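Local coordinates for 6-phospho-beta-d glycosidase (Streptococcus pyogenes, PDB 5FOO), which probably hydrolyses 6-phospho-beta-glucosides, as a family 1 glycoside hydrolase whose pocket binds the glucose 6-phosphate mimic 6-phosphocyclophellitol, at residues A[255-260]-A[356-361]; A[23-28]-A[78-83]; A[387-392]-A[445-450]. The protein carries 1 engineered substitution. All blocks are in the same frame, centred on the assembly; numbering follows the deposited sequence.

Contact 1 of 3, residues A[255-260]-A[356-361]; sequences AAVHGK and HYDNIP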
loop_
_atom_site.group_PDB
_atom_site.type_symbol
_atom_site.label_atom_id
_atom_site.label_comp_id
_atom_site.label_asym_id
_atom_site.label_seq_id
_atom_site.Cartn_x
_atom_site.Cartn_y
_atom_site.Cartn_z
ATOM N N ALA A 255 -6.746 12.052 -9.860
ATOM C CA ALA A 255 -5.949 11.613 -10.991
ATOM C C ALA A 255 -6.214 10.141 -11.401
ATOM O O ALA A 255 -6.365 9.855 -12.581
ATOM C CB ALA A 255 -4.490 11.795 -10.722
ATOM N N ALA A 256 -6.291 9.222 -10.442
ATOM C CA ALA A 256 -6.554 7.805 -10.744
ATOM C C ALA A 256 -7.922 7.552 -11.427
ATOM O O ALA A 256 -7.977 6.836 -12.407
ATOM C CB ALA A 256 -6.462 6.967 -9.497
ATOM N N VAL A 257 -8.985 8.140 -10.879
ATOM C CA VAL A 257 -10.338 7.821 -11.219
ATOM C C VAL A 257 -10.868 8.767 -12.311
ATOM O O VAL A 257 -11.459 8.311 -13.245
ATOM C CB VAL A 257 -11.236 7.969 -9.992
ATOM C CG1 VAL A 257 -12.683 7.729 -10.353
ATOM C CG2 VAL A 257 -10.797 7.018 -8.849
ATOM N N HIS A 258 -10.669 10.081 -12.168
ATOM C CA HIS A 258 -11.175 11.063 -13.085
ATOM C C HIS A 258 -10.129 11.588 -13.986
ATOM O O HIS A 258 -10.485 12.299 -14.861
ATOM C CB HIS A 258 -11.936 12.206 -12.397
ATOM C CG HIS A 258 -13.146 11.745 -11.630
ATOM N ND1 HIS A 258 -13.297 11.948 -10.273
ATOM C CD2 HIS A 258 -14.233 11.030 -12.017
ATOM C CE1 HIS A 258 -14.435 11.417 -9.861
ATOM N NE2 HIS A 258 -15.003 10.819 -10.896
ATOM N N GLY A 259 -8.864 11.213 -13.857
ATOM C CA GLY A 259 -7.863 11.631 -14.865
ATOM C C GLY A 259 -7.567 13.150 -14.850
ATOM O O GLY A 259 -7.133 13.697 -15.871
ATOM N N LYS A 260 -7.786 13.811 -13.704
ATOM C CA LYS A 260 -7.526 15.248 -13.530
ATOM C C LYS A 260 -6.961 15.486 -12.147
ATOM O O LYS A 260 -7.207 14.723 -11.218
ATOM C CB LYS A 260 -8.815 16.096 -13.642
ATOM C CG LYS A 260 -9.767 15.748 -14.763
ATOM N N HIS A 356 -18.842 9.896 -4.470
ATOM C CA HIS A 356 -17.921 10.846 -5.073
ATOM C C HIS A 356 -17.011 10.231 -6.115
ATOM O O HIS A 356 -16.353 10.955 -6.900
ATOM C CB HIS A 356 -17.137 11.568 -3.968
ATOM C CG HIS A 356 -18.016 12.385 -3.067
ATOM N ND1 HIS A 356 -18.480 13.636 -3.414
ATOM C CD2 HIS A 356 -18.547 12.118 -1.851
ATOM C CE1 HIS A 356 -19.270 14.105 -2.465
ATOM N NE2 HIS A 356 -19.329 13.202 -1.504
ATOM N N TYR A 357 -16.974 8.900 -6.202
ATOM C CA TYR A 357 -16.062 8.325 -7.188
ATOM C C TYR A 357 -16.751 7.330 -8.070
ATOM O O TYR A 357 -16.127 6.323 -8.432
ATOM C CB TYR A 357 -14.835 7.755 -6.464
ATOM C CG TYR A 357 -13.989 8.877 -5.940
ATOM C CD1 TYR A 357 -13.190 9.629 -6.785
ATOM C CD2 TYR A 357 -14.020 9.225 -4.591
ATOM C CE1 TYR A 357 -12.424 10.724 -6.300
ATOM C CE2 TYR A 357 -13.261 10.269 -4.126
ATOM C CZ TYR A 357 -12.482 11.010 -4.976
ATOM O OH TYR A 357 -11.732 12.018 -4.442
ATOM N N ASP A 358 -18.021 7.663 -8.396
ATOM C CA ASP A 358 -18.872 6.995 -9.382
ATOM C C ASP A 358 -19.124 5.554 -8.984
ATOM O O ASP A 358 -19.324 4.697 -9.822
ATOM C CB ASP A 358 -18.203 7.013 -10.742
ATOM C CG ASP A 358 -17.868 8.396 -11.195
ATOM O OD1 ASP A 358 -18.689 9.287 -11.017
ATOM O OD2 ASP A 358 -16.785 8.612 -11.748
ATOM N N ASN A 359 -19.051 5.274 -7.694
ATOM C CA ASN A 359 -19.058 3.902 -7.226
ATOM C C ASN A 359 -18.250 2.899 -8.051
ATOM O O ASN A 359 -18.670 1.731 -8.162
ATOM C CB ASN A 359 -20.516 3.432 -7.154
ATOM C CG ASN A 359 -20.776 2.467 -6.020
ATOM O OD1 ASN A 359 -20.005 2.322 -5.049
ATOM N ND2 ASN A 359 -21.904 1.820 -6.115
ATOM N N ILE A 360 -17.091 3.295 -8.605
ATOM C CA ILE A 360 -16.280 2.295 -9.260
ATOM C C ILE A 360 -15.853 1.105 -8.332
ATOM O O ILE A 360 -15.882 1.199 -7.090
ATOM C CB ILE A 360 -15.004 2.853 -9.882
ATOM C CG1 ILE A 360 -14.088 3.467 -8.848
ATOM C CG2 ILE A 360 -15.309 3.847 -11.007
ATOM C CD1 ILE A 360 -12.689 3.560 -9.400
ATOM N N PRO A 361 -15.404 0.004 -8.941
ATOM C CA PRO A 361 -15.024 -1.089 -8.024
ATOM C C PRO A 361 -13.791 -0.799 -7.174
ATOM O O PRO A 361 -12.823 -0.188 -7.657
ATOM C CB PRO A 361 -14.811 -2.300 -8.951
ATOM C CG PRO A 361 -15.408 -1.899 -10.292
ATOM C CD PRO A 361 -15.403 -0.406 -10.361
#
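The imidazole of His258 and the carboxylate of Asp358 reach for each other tip to tip, yet their planes stand 78° apart and the bond enters from above the acid. NE2 of His258 donates to OD2 of Asp358 at 3.0 Å, from a position 41° out of the carboxylate plane. The other ring nitrogen, ND1, is hydrogen-bonded to Glu254, one helical turn back, so an acid lies at each nitrogen; this pairing would be expected to stabilise the protonated imidazole. In His258, chi1 (-61°) sets CG beside the backbone N; the ring lies against residues 356-358, where CE1 comes within 3.6 Å of the carbonyl O of His356, close to the ring plane. One face of the imidazole is covered from within its own helix: Val257 CG1 sits 3.9 Å above the ring plane, over its centre.

In the (beta/alpha)8 barrel of this family, the contact joins the C-terminal end of helix 235-258 to the connection between helix 344-356 and strand 362-367, and it therefore lies on the side of the barrel away from the catalytic mouth. The connection reverses through Asp358 and Asn359, both with positive phi, and is closed by a backbone bond from Ile360 N to Tyr357 O of 3.2 Å.

Next to the polar pair the packing is apolar. Val257 CG1 meets the edge of the Tyr357 ring, 4.1 Å from CD1, while its second methyl, CG2, lies 4.0 Å from Ile360 CD1. The rings of Tyr357 and His258 approach rim to rim, CD1 to CE1 at 3.8 Å, with neither over the face of the other. Tyr357 also packs on Asp250, Met253 and Glu254 of helix 235-258, while Val257 touches Leu294 on strand 293-297.

Contact 2 of 3, residues A[23-28]-A[78-83]; sequences FAKQHR and QWTRLI. With PO4 (phosphate ion), chain M.
Arg81 grips the carbonyl O of Phe23 end-on with two nitrogens, NH1 at 2.9 Å and NH2 at 3.2 Å, the oxygen lying close to the guanidinium plane. Lys25 CB covers one guanidinium face, 3.4 Å above the plane and offset toward the rim. The lysine chain then crosses Gln78 at about a right angle; a bend at chi3 (74°) turns CE toward Thr80, and NZ bonds to Gln78 OE1 at 2.8 Å. Farther along, His27 N donates to Thr80 O at 3.2 Å. Three waters bridge the segments, one of them joining Lys25 NZ to Gln78 NE2. A phosphate, probably from the crystallisation liquor, accepts from His27 ND1 at 2.9 Å and from Arg28 N at 2.8 Å, with Arg28 NE and NH2 adding further bonds.

In the second shell, Glu20 takes both Arg81 NE and Gln78 NE2, Asp32 pairs with Lys25 NZ, and His27 NE2 is hydrogen-bonded to Asp84 O. The contact thus ties the loop after helix 16-19 to the short helix 79-82, which follows barrel strand 72-76.

The donor cluster is consistent with a local anion-binding site, although Glu36 also pairs with Arg28 NH1; the cations nearer Gln78 are probably balanced by Glu20 and Asp32.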
loop_
_atom_site.group_PDB
_atom_site.type_symbol
_atom_site.label_atom_id
_atom_site.label_comp_id
_atom_site.label_asym_id
_atom_site.label_seq_id
_atom_site.Cartn_x
_atom_site.Cartn_y
_atom_site.Cartn_z
ATOM N N PHE A 23 17.843 -12.701 -1.056
ATOM C CA PHE A 23 18.397 -13.876 -1.663
ATOM C C PHE A 23 18.294 -13.735 -3.144
ATOM O O PHE A 23 17.209 -13.479 -3.587
ATOM C CB PHE A 23 17.607 -15.098 -1.262
ATOM C CG PHE A 23 17.582 -15.329 0.211
ATOM C CD1 PHE A 23 18.651 -15.909 0.840
ATOM C CD2 PHE A 23 16.446 -14.977 0.971
ATOM C CE1 PHE A 23 18.618 -16.130 2.214
ATOM C CE2 PHE A 23 16.415 -15.214 2.329
ATOM C CZ PHE A 23 17.496 -15.789 2.940
ATOM N N ALA A 24 19.429 -13.908 -3.861
ATOM C CA ALA A 24 19.555 -13.779 -5.334
ATOM C C ALA A 24 18.991 -12.506 -5.999
ATOM O O ALA A 24 18.569 -12.552 -7.159
ATOM C CB ALA A 24 18.982 -14.995 -6.024
ATOM N N LYS A 25 18.994 -11.384 -5.287
ATOM C CA LYS A 25 18.395 -10.189 -5.804
ATOM C C LYS A 25 19.500 -9.322 -6.279
ATOM O O LYS A 25 20.345 -8.928 -5.485
ATOM C CB LYS A 25 17.494 -9.470 -4.764
ATOM C CG LYS A 25 16.507 -8.491 -5.385
ATOM C CD LYS A 25 15.535 -7.884 -4.376
ATOM C CE LYS A 25 16.249 -6.843 -3.521
ATOM N NZ LYS A 25 15.405 -6.090 -2.560
ATOM N N GLN A 26 19.450 -8.947 -7.549
ATOM C CA GLN A 26 20.583 -8.312 -8.193
ATOM C C GLN A 26 20.873 -6.916 -7.644
ATOM O O GLN A 26 22.036 -6.506 -7.577
ATOM C CB GLN A 26 20.349 -8.271 -9.705
ATOM C CG GLN A 26 21.472 -7.663 -10.503
ATOM C CD GLN A 26 21.272 -7.731 -12.027
ATOM O OE1 GLN A 26 20.446 -8.444 -12.582
ATOM N NE2 GLN A 26 22.065 -6.973 -12.701
ATOM N N HIS A 27 19.847 -6.142 -7.316
ATOM C CA HIS A 27 20.082 -4.726 -7.038
ATOM C C HIS A 27 19.524 -4.442 -5.691
ATOM O O HIS A 27 18.650 -5.165 -5.205
ATOM C CB HIS A 27 19.335 -3.805 -8.062
ATOM C CG HIS A 27 19.669 -4.023 -9.516
ATOM N ND1 HIS A 27 20.775 -3.457 -10.126
ATOM C CD2 HIS A 27 18.991 -4.655 -10.506
ATOM C CE1 HIS A 27 20.790 -3.755 -11.412
ATOM N NE2 HIS A 27 19.744 -4.527 -11.664
ATOM N N ARG A 28 19.964 -3.316 -5.130
ATOM C CA ARG A 28 19.387 -2.754 -3.916
ATOM C C ARG A 28 18.260 -1.776 -4.182
ATOM O O ARG A 28 18.370 -0.893 -5.053
ATOM C CB ARG A 28 20.466 -2.025 -3.085
ATOM C CG ARG A 28 21.626 -2.967 -2.682
ATOM C CD ARG A 28 22.848 -2.214 -2.166
ATOM N NE ARG A 28 23.380 -1.349 -3.197
ATOM C CZ ARG A 28 24.414 -0.537 -3.053
ATOM N NH1 ARG A 28 25.093 -0.436 -1.918
ATOM N NH2 ARG A 28 24.764 0.168 -4.085
ATOM N N GLN A 78 9.414 -6.770 -7.306
ATOM C CA GLN A 78 10.546 -5.820 -7.129
ATOM C C GLN A 78 11.244 -5.571 -8.414
ATOM O O GLN A 78 11.809 -6.477 -8.962
ATOM C CB GLN A 78 11.555 -6.321 -6.120
ATOM C CG GLN A 78 10.965 -6.412 -4.703
ATOM C CD GLN A 78 12.042 -6.548 -3.623
ATOM O OE1 GLN A 78 12.732 -5.599 -3.305
ATOM N NE2 GLN A 78 12.159 -7.736 -3.055
ATOM N N TRP A 79 11.202 -4.317 -8.867
ATOM C CA TRP A 79 12.019 -3.798 -9.926
ATOM C C TRP A 79 13.496 -4.227 -9.758
ATOM O O TRP A 79 14.174 -4.613 -10.738
ATOM C CB TRP A 79 11.874 -2.272 -9.852
ATOM C CG TRP A 79 12.280 -1.495 -11.025
ATOM C CD1 TRP A 79 12.942 -1.941 -12.130
ATOM C CD2 TRP A 79 12.057 -0.074 -11.219
ATOM N NE1 TRP A 79 13.165 -0.893 -13.002
ATOM C CE2 TRP A 79 12.623 0.261 -12.472
ATOM C CE3 TRP A 79 11.432 0.948 -10.442
ATOM C CZ2 TRP A 79 12.604 1.558 -12.965
ATOM C CZ3 TRP A 79 11.407 2.216 -10.936
ATOM C CH2 TRP A 79 12.009 2.527 -12.186
ATOM N N THR A 80 13.976 -4.180 -8.514
ATOM C CA THR A 80 15.342 -4.521 -8.193
ATOM C C THR A 80 15.657 -6.013 -8.311
ATOM O O THR A 80 16.817 -6.347 -8.374
ATOM C CB THR A 80 15.712 -4.076 -6.755
ATOM O OG1 THR A 80 14.793 -4.641 -5.787
ATOM C CG2 THR A 80 15.752 -2.577 -6.675
ATOM N N ARG A 81 14.643 -6.891 -8.370
ATOM C CA ARG A 81 14.845 -8.351 -8.629
ATOM C C ARG A 81 14.633 -8.709 -10.091
ATOM O O ARG A 81 15.373 -9.493 -10.625
ATOM C CB ARG A 81 13.875 -9.198 -7.772
ATOM C CG ARG A 81 14.046 -10.682 -7.958
ATOM C CD ARG A 81 13.161 -11.472 -7.055
ATOM N NE ARG A 81 13.447 -11.312 -5.646
ATOM C CZ ARG A 81 14.490 -11.795 -4.994
ATOM N NH1 ARG A 81 15.400 -12.477 -5.600
ATOM N NH2 ARG A 81 14.609 -11.577 -3.656
ATOM N N LEU A 82 13.595 -8.172 -10.716
ATOM C CA LEU A 82 13.228 -8.599 -12.092
ATOM C C LEU A 82 14.161 -8.058 -13.180
ATOM O O LEU A 82 14.387 -8.724 -14.188
ATOM C CB LEU A 82 11.813 -8.197 -12.442
ATOM C CG LEU A 82 11.266 -8.742 -13.781
ATOM C CD1 LEU A 82 11.426 -10.286 -13.881
ATOM C CD2 LEU A 82 9.801 -8.344 -13.894
ATOM N N ILE A 83 14.686 -6.848 -12.988
ATOM C CA ILE A 83 15.417 -6.177 -14.025
ATOM C C ILE A 83 16.921 -6.215 -13.836
ATOM O O ILE A 83 17.435 -6.048 -12.742
ATOM C CB ILE A 83 14.905 -4.731 -14.188
ATOM C CG1 ILE A 83 13.432 -4.706 -14.591
ATOM C CG2 ILE A 83 15.761 -3.969 -15.215
ATOM C CD1 ILE A 83 13.073 -5.474 -15.879
HETATM P P PO4 M . 22.792 -1.620 -7.145
HETATM O O1 PO4 M . 23.397 -0.235 -6.942
HETATM O O2 PO4 M . 23.749 -2.692 -7.611
HETATM O O3 PO4 M . 21.767 -1.457 -8.350
HETATM O O4 PO4 M . 22.349 -2.078 -5.815
HETATM O O HOH W 1 15.988 -13.565 -8.057
HETATM O O HOH W 2 17.529 -10.433 -9.281
HETATM O O HOH W 3 14.252 -8.260 -0.889
#

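Contact 3 of 3, residues A[387-392]-A[445-450]; sequences DYRIQF and RPKASA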
loop_
_atom_site.group_PDB
_atom_site.type_symbol
_atom_site.label_atom_id
_atom_site.label_comp_id
_atom_site.label_asym_id
_atom_site.label_seq_id
_atom_site.Cartn_x
_atom_site.Cartn_y
_atom_site.Cartn_z
ATOM N N ASP A 387 -6.759 -12.594 20.335
ATOM C CA ASP A 387 -8.166 -12.152 20.266
ATOM C C ASP A 387 -8.327 -10.655 20.041
ATOM O O ASP A 387 -9.335 -10.248 19.466
ATOM C CB ASP A 387 -9.109 -12.716 21.344
ATOM C CG ASP A 387 -8.519 -12.735 22.691
ATOM O OD1 ASP A 387 -7.931 -11.708 23.116
ATOM O OD2 ASP A 387 -8.652 -13.808 23.332
ATOM N N TYR A 388 -7.354 -9.836 20.477
ATOM C CA TYR A 388 -7.307 -8.433 20.063
ATOM C C TYR A 388 -7.351 -8.283 18.512
ATOM O O TYR A 388 -7.958 -7.376 18.008
ATOM C CB TYR A 388 -6.083 -7.717 20.611
ATOM C CG TYR A 388 -4.803 -8.475 20.371
ATOM C CD1 TYR A 388 -4.334 -9.385 21.311
ATOM C CD2 TYR A 388 -4.040 -8.255 19.234
ATOM C CE1 TYR A 388 -3.157 -10.115 21.081
ATOM C CE2 TYR A 388 -2.846 -8.948 19.009
ATOM C CZ TYR A 388 -2.418 -9.877 19.942
ATOM O OH TYR A 388 -1.288 -10.592 19.760
ATOM N N ARG A 389 -6.679 -9.160 17.764
ATOM C CA ARG A 389 -6.637 -9.044 16.281
ATOM C C ARG A 389 -7.980 -9.490 15.632
ATOM O O ARG A 389 -8.530 -8.835 14.748
ATOM C CB ARG A 389 -5.467 -9.856 15.725
ATOM C CG ARG A 389 -5.349 -9.744 14.213
ATOM C CD ARG A 389 -4.021 -10.225 13.706
ATOM N NE ARG A 389 -2.993 -9.347 14.208
ATOM C CZ ARG A 389 -2.077 -9.668 15.116
ATOM N NH1 ARG A 389 -2.011 -10.903 15.653
ATOM N NH2 ARG A 389 -1.203 -8.705 15.501
ATOM N N ILE A 390 -8.516 -10.607 16.117
ATOM C CA ILE A 390 -9.887 -11.051 15.787
ATOM C C ILE A 390 -10.907 -9.951 15.993
ATOM O O ILE A 390 -11.639 -9.572 15.051
ATOM C CB ILE A 390 -10.267 -12.280 16.593
ATOM C CG1 ILE A 390 -9.372 -13.449 16.127
ATOM C CG2 ILE A 390 -11.774 -12.590 16.457
ATOM C CD1 ILE A 390 -9.537 -14.742 16.926
ATOM N N GLN A 391 -10.905 -9.368 17.188
ATOM C CA GLN A 391 -11.787 -8.280 17.464
ATOM C C GLN A 391 -11.572 -7.101 16.496
ATOM O O GLN A 391 -12.533 -6.572 15.889
ATOM C CB GLN A 391 -11.582 -7.814 18.891
ATOM C CG GLN A 391 -12.539 -6.731 19.323
ATOM C CD GLN A 391 -13.964 -7.279 19.360
ATOM O OE1 GLN A 391 -14.178 -8.488 19.634
ATOM N NE2 GLN A 391 -14.945 -6.417 19.047
ATOM N N PHE A 392 -10.333 -6.643 16.346
ATOM C CA PHE A 392 -10.066 -5.531 15.414
ATOM C C PHE A 392 -10.590 -5.878 14.001
ATOM O O PHE A 392 -11.259 -5.068 13.382
ATOM C CB PHE A 392 -8.548 -5.220 15.405
ATOM C CG PHE A 392 -8.090 -4.099 14.474
ATOM C CD1 PHE A 392 -7.880 -4.327 13.113
ATOM C CD2 PHE A 392 -7.704 -2.851 14.984
ATOM C CE1 PHE A 392 -7.384 -3.310 12.282
ATOM C CE2 PHE A 392 -7.207 -1.877 14.172
ATOM C CZ PHE A 392 -7.025 -2.086 12.822
ATOM N N ARG A 445 3.751 -20.415 12.330
ATOM C CA ARG A 445 2.757 -21.015 13.160
ATOM C C ARG A 445 1.506 -20.170 13.182
ATOM O O ARG A 445 1.531 -19.037 13.681
ATOM C CB ARG A 445 3.294 -21.161 14.590
ATOM C CG ARG A 445 2.207 -21.732 15.472
ATOM C CD ARG A 445 2.717 -22.488 16.679
ATOM N NE ARG A 445 1.593 -23.308 17.147
ATOM C CZ ARG A 445 1.554 -24.034 18.263
ATOM N NH1 ARG A 445 2.600 -24.077 19.097
ATOM N NH2 ARG A 445 0.433 -24.712 18.546
ATOM N N PRO A 446 0.393 -20.711 12.662
ATOM C CA PRO A 446 -0.889 -19.961 12.653
ATOM C C PRO A 446 -1.272 -19.463 14.019
ATOM O O PRO A 446 -1.113 -20.199 14.996
ATOM C CB PRO A 446 -1.900 -21.016 12.215
ATOM C CG PRO A 446 -1.092 -21.914 11.297
ATOM C CD PRO A 446 0.309 -21.969 11.875
ATOM N N LYS A 447 -1.819 -18.254 14.079
ATOM C CA LYS A 447 -2.346 -17.705 15.323
ATOM C C LYS A 447 -3.836 -17.992 15.341
ATOM O O LYS A 447 -4.437 -18.408 14.309
ATOM C CB LYS A 447 -2.088 -16.189 15.444
ATOM C CG LYS A 447 -0.698 -15.754 15.072
ATOM C CD LYS A 447 -0.484 -14.251 15.316
ATOM C CE LYS A 447 0.841 -13.778 14.728
ATOM N NZ LYS A 447 0.934 -12.318 14.489
ATOM N N ALA A 448 -4.455 -17.791 16.502
ATOM C CA ALA A 448 -5.903 -17.930 16.564
ATOM C C ALA A 448 -6.647 -17.141 15.483
ATOM O O ALA A 448 -7.716 -17.571 15.054
ATOM C CB ALA A 448 -6.433 -17.513 17.909
ATOM N N SER A 449 -6.137 -15.982 15.085
ATOM C CA SER A 449 -6.871 -15.171 14.119
ATOM C C SER A 449 -6.864 -15.836 12.751
ATOM O O SER A 449 -7.785 -15.629 11.996
ATOM C CB SER A 449 -6.338 -13.753 14.009
ATOM O OG SER A 449 -5.014 -13.838 13.646
ATOM N N ALA A 450 -5.875 -16.666 12.456
ATOM C CA ALA A 450 -5.862 -17.392 11.183
ATOM C C ALA A 450 -7.054 -18.348 11.048
ATOM O O ALA A 450 -7.601 -18.467 9.939
ATOM C CB ALA A 450 -4.569 -18.169 11.018
#
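Arg389 and Lys447 are brought together by contrasting chain shapes. In Arg389, CG is anti to the backbone N (chi1 -178°), and the chain bends at chi3 (-65°), setting NE off its extended course; Lys447 runs out extended beyond CG. The two chains cross obliquely, and Arg389 NH1 comes within 3.5 Å of Lys447 NZ, with CD of the same lysine also close to NH1. Both nitrogens are donors, so this is a meeting of like charges and not a bond. The repulsion is probably offset from outside the two segments: Glu374 forms salt bridges with both, through OE1 to the lysine and OE2 to the arginine, while Asp420 adds a second acid for Lys447 and Asp386 one for Arg389. The cations are therefore probably both charged, with Glu374 shared between them and one further acid each.

Ser449 lies beside the aliphatic part of Arg389, its OG 3.7 Å from CD. That hydroxyl is hydrogen-bonded to Asp386 OD2, the oxygen that also pairs with Arg389 NH1, so one acid links the serine and the arginine.

Ile390 supplies the apolar half. Its CG1, placed beside the backbone N (chi1 -67°), rests 3.6 Å from Ser449 CA and also touches Ser449 CB; this is also the pair whose CA atoms are nearest across the segments, 5.4 Å apart. CD1 continues over the start of the next helix, 3.9 Å from Ala448 O and 4.3 Å from Ala448 CB.

The side chain of Arg389 is about 10 Å from the bound 6-phosphocyclophellitol. The contact packs the N-terminal turns of helices 387-405 and 448-459, which follow barrel strands 362-367 and 410-416, and its second segment enters from strand 444-446 of the small antiparallel pair with 435-437.

In the fold
The three contacts lie far apart on the barrel, with centres 33 to 34 Å from one another, and share no helix or strand. Contact 3 is buried; contacts 1 and 2 are only partly so. By chain topology, contacts 2 and 3 both follow barrel strands, on the catalytic side, whereas contact 1 joins a helix end to a connection entering a strand, on the other side. Their chemistry differs: contact 1 pairs one histidine-acid bond with aliphatic and aromatic packing, contact 2 relies on direct and water-mediated polar bonds, and contact 3 closes through van der Waals contact, its close cations probably balanced by acids outside both segments, as those of contact 2 are in part.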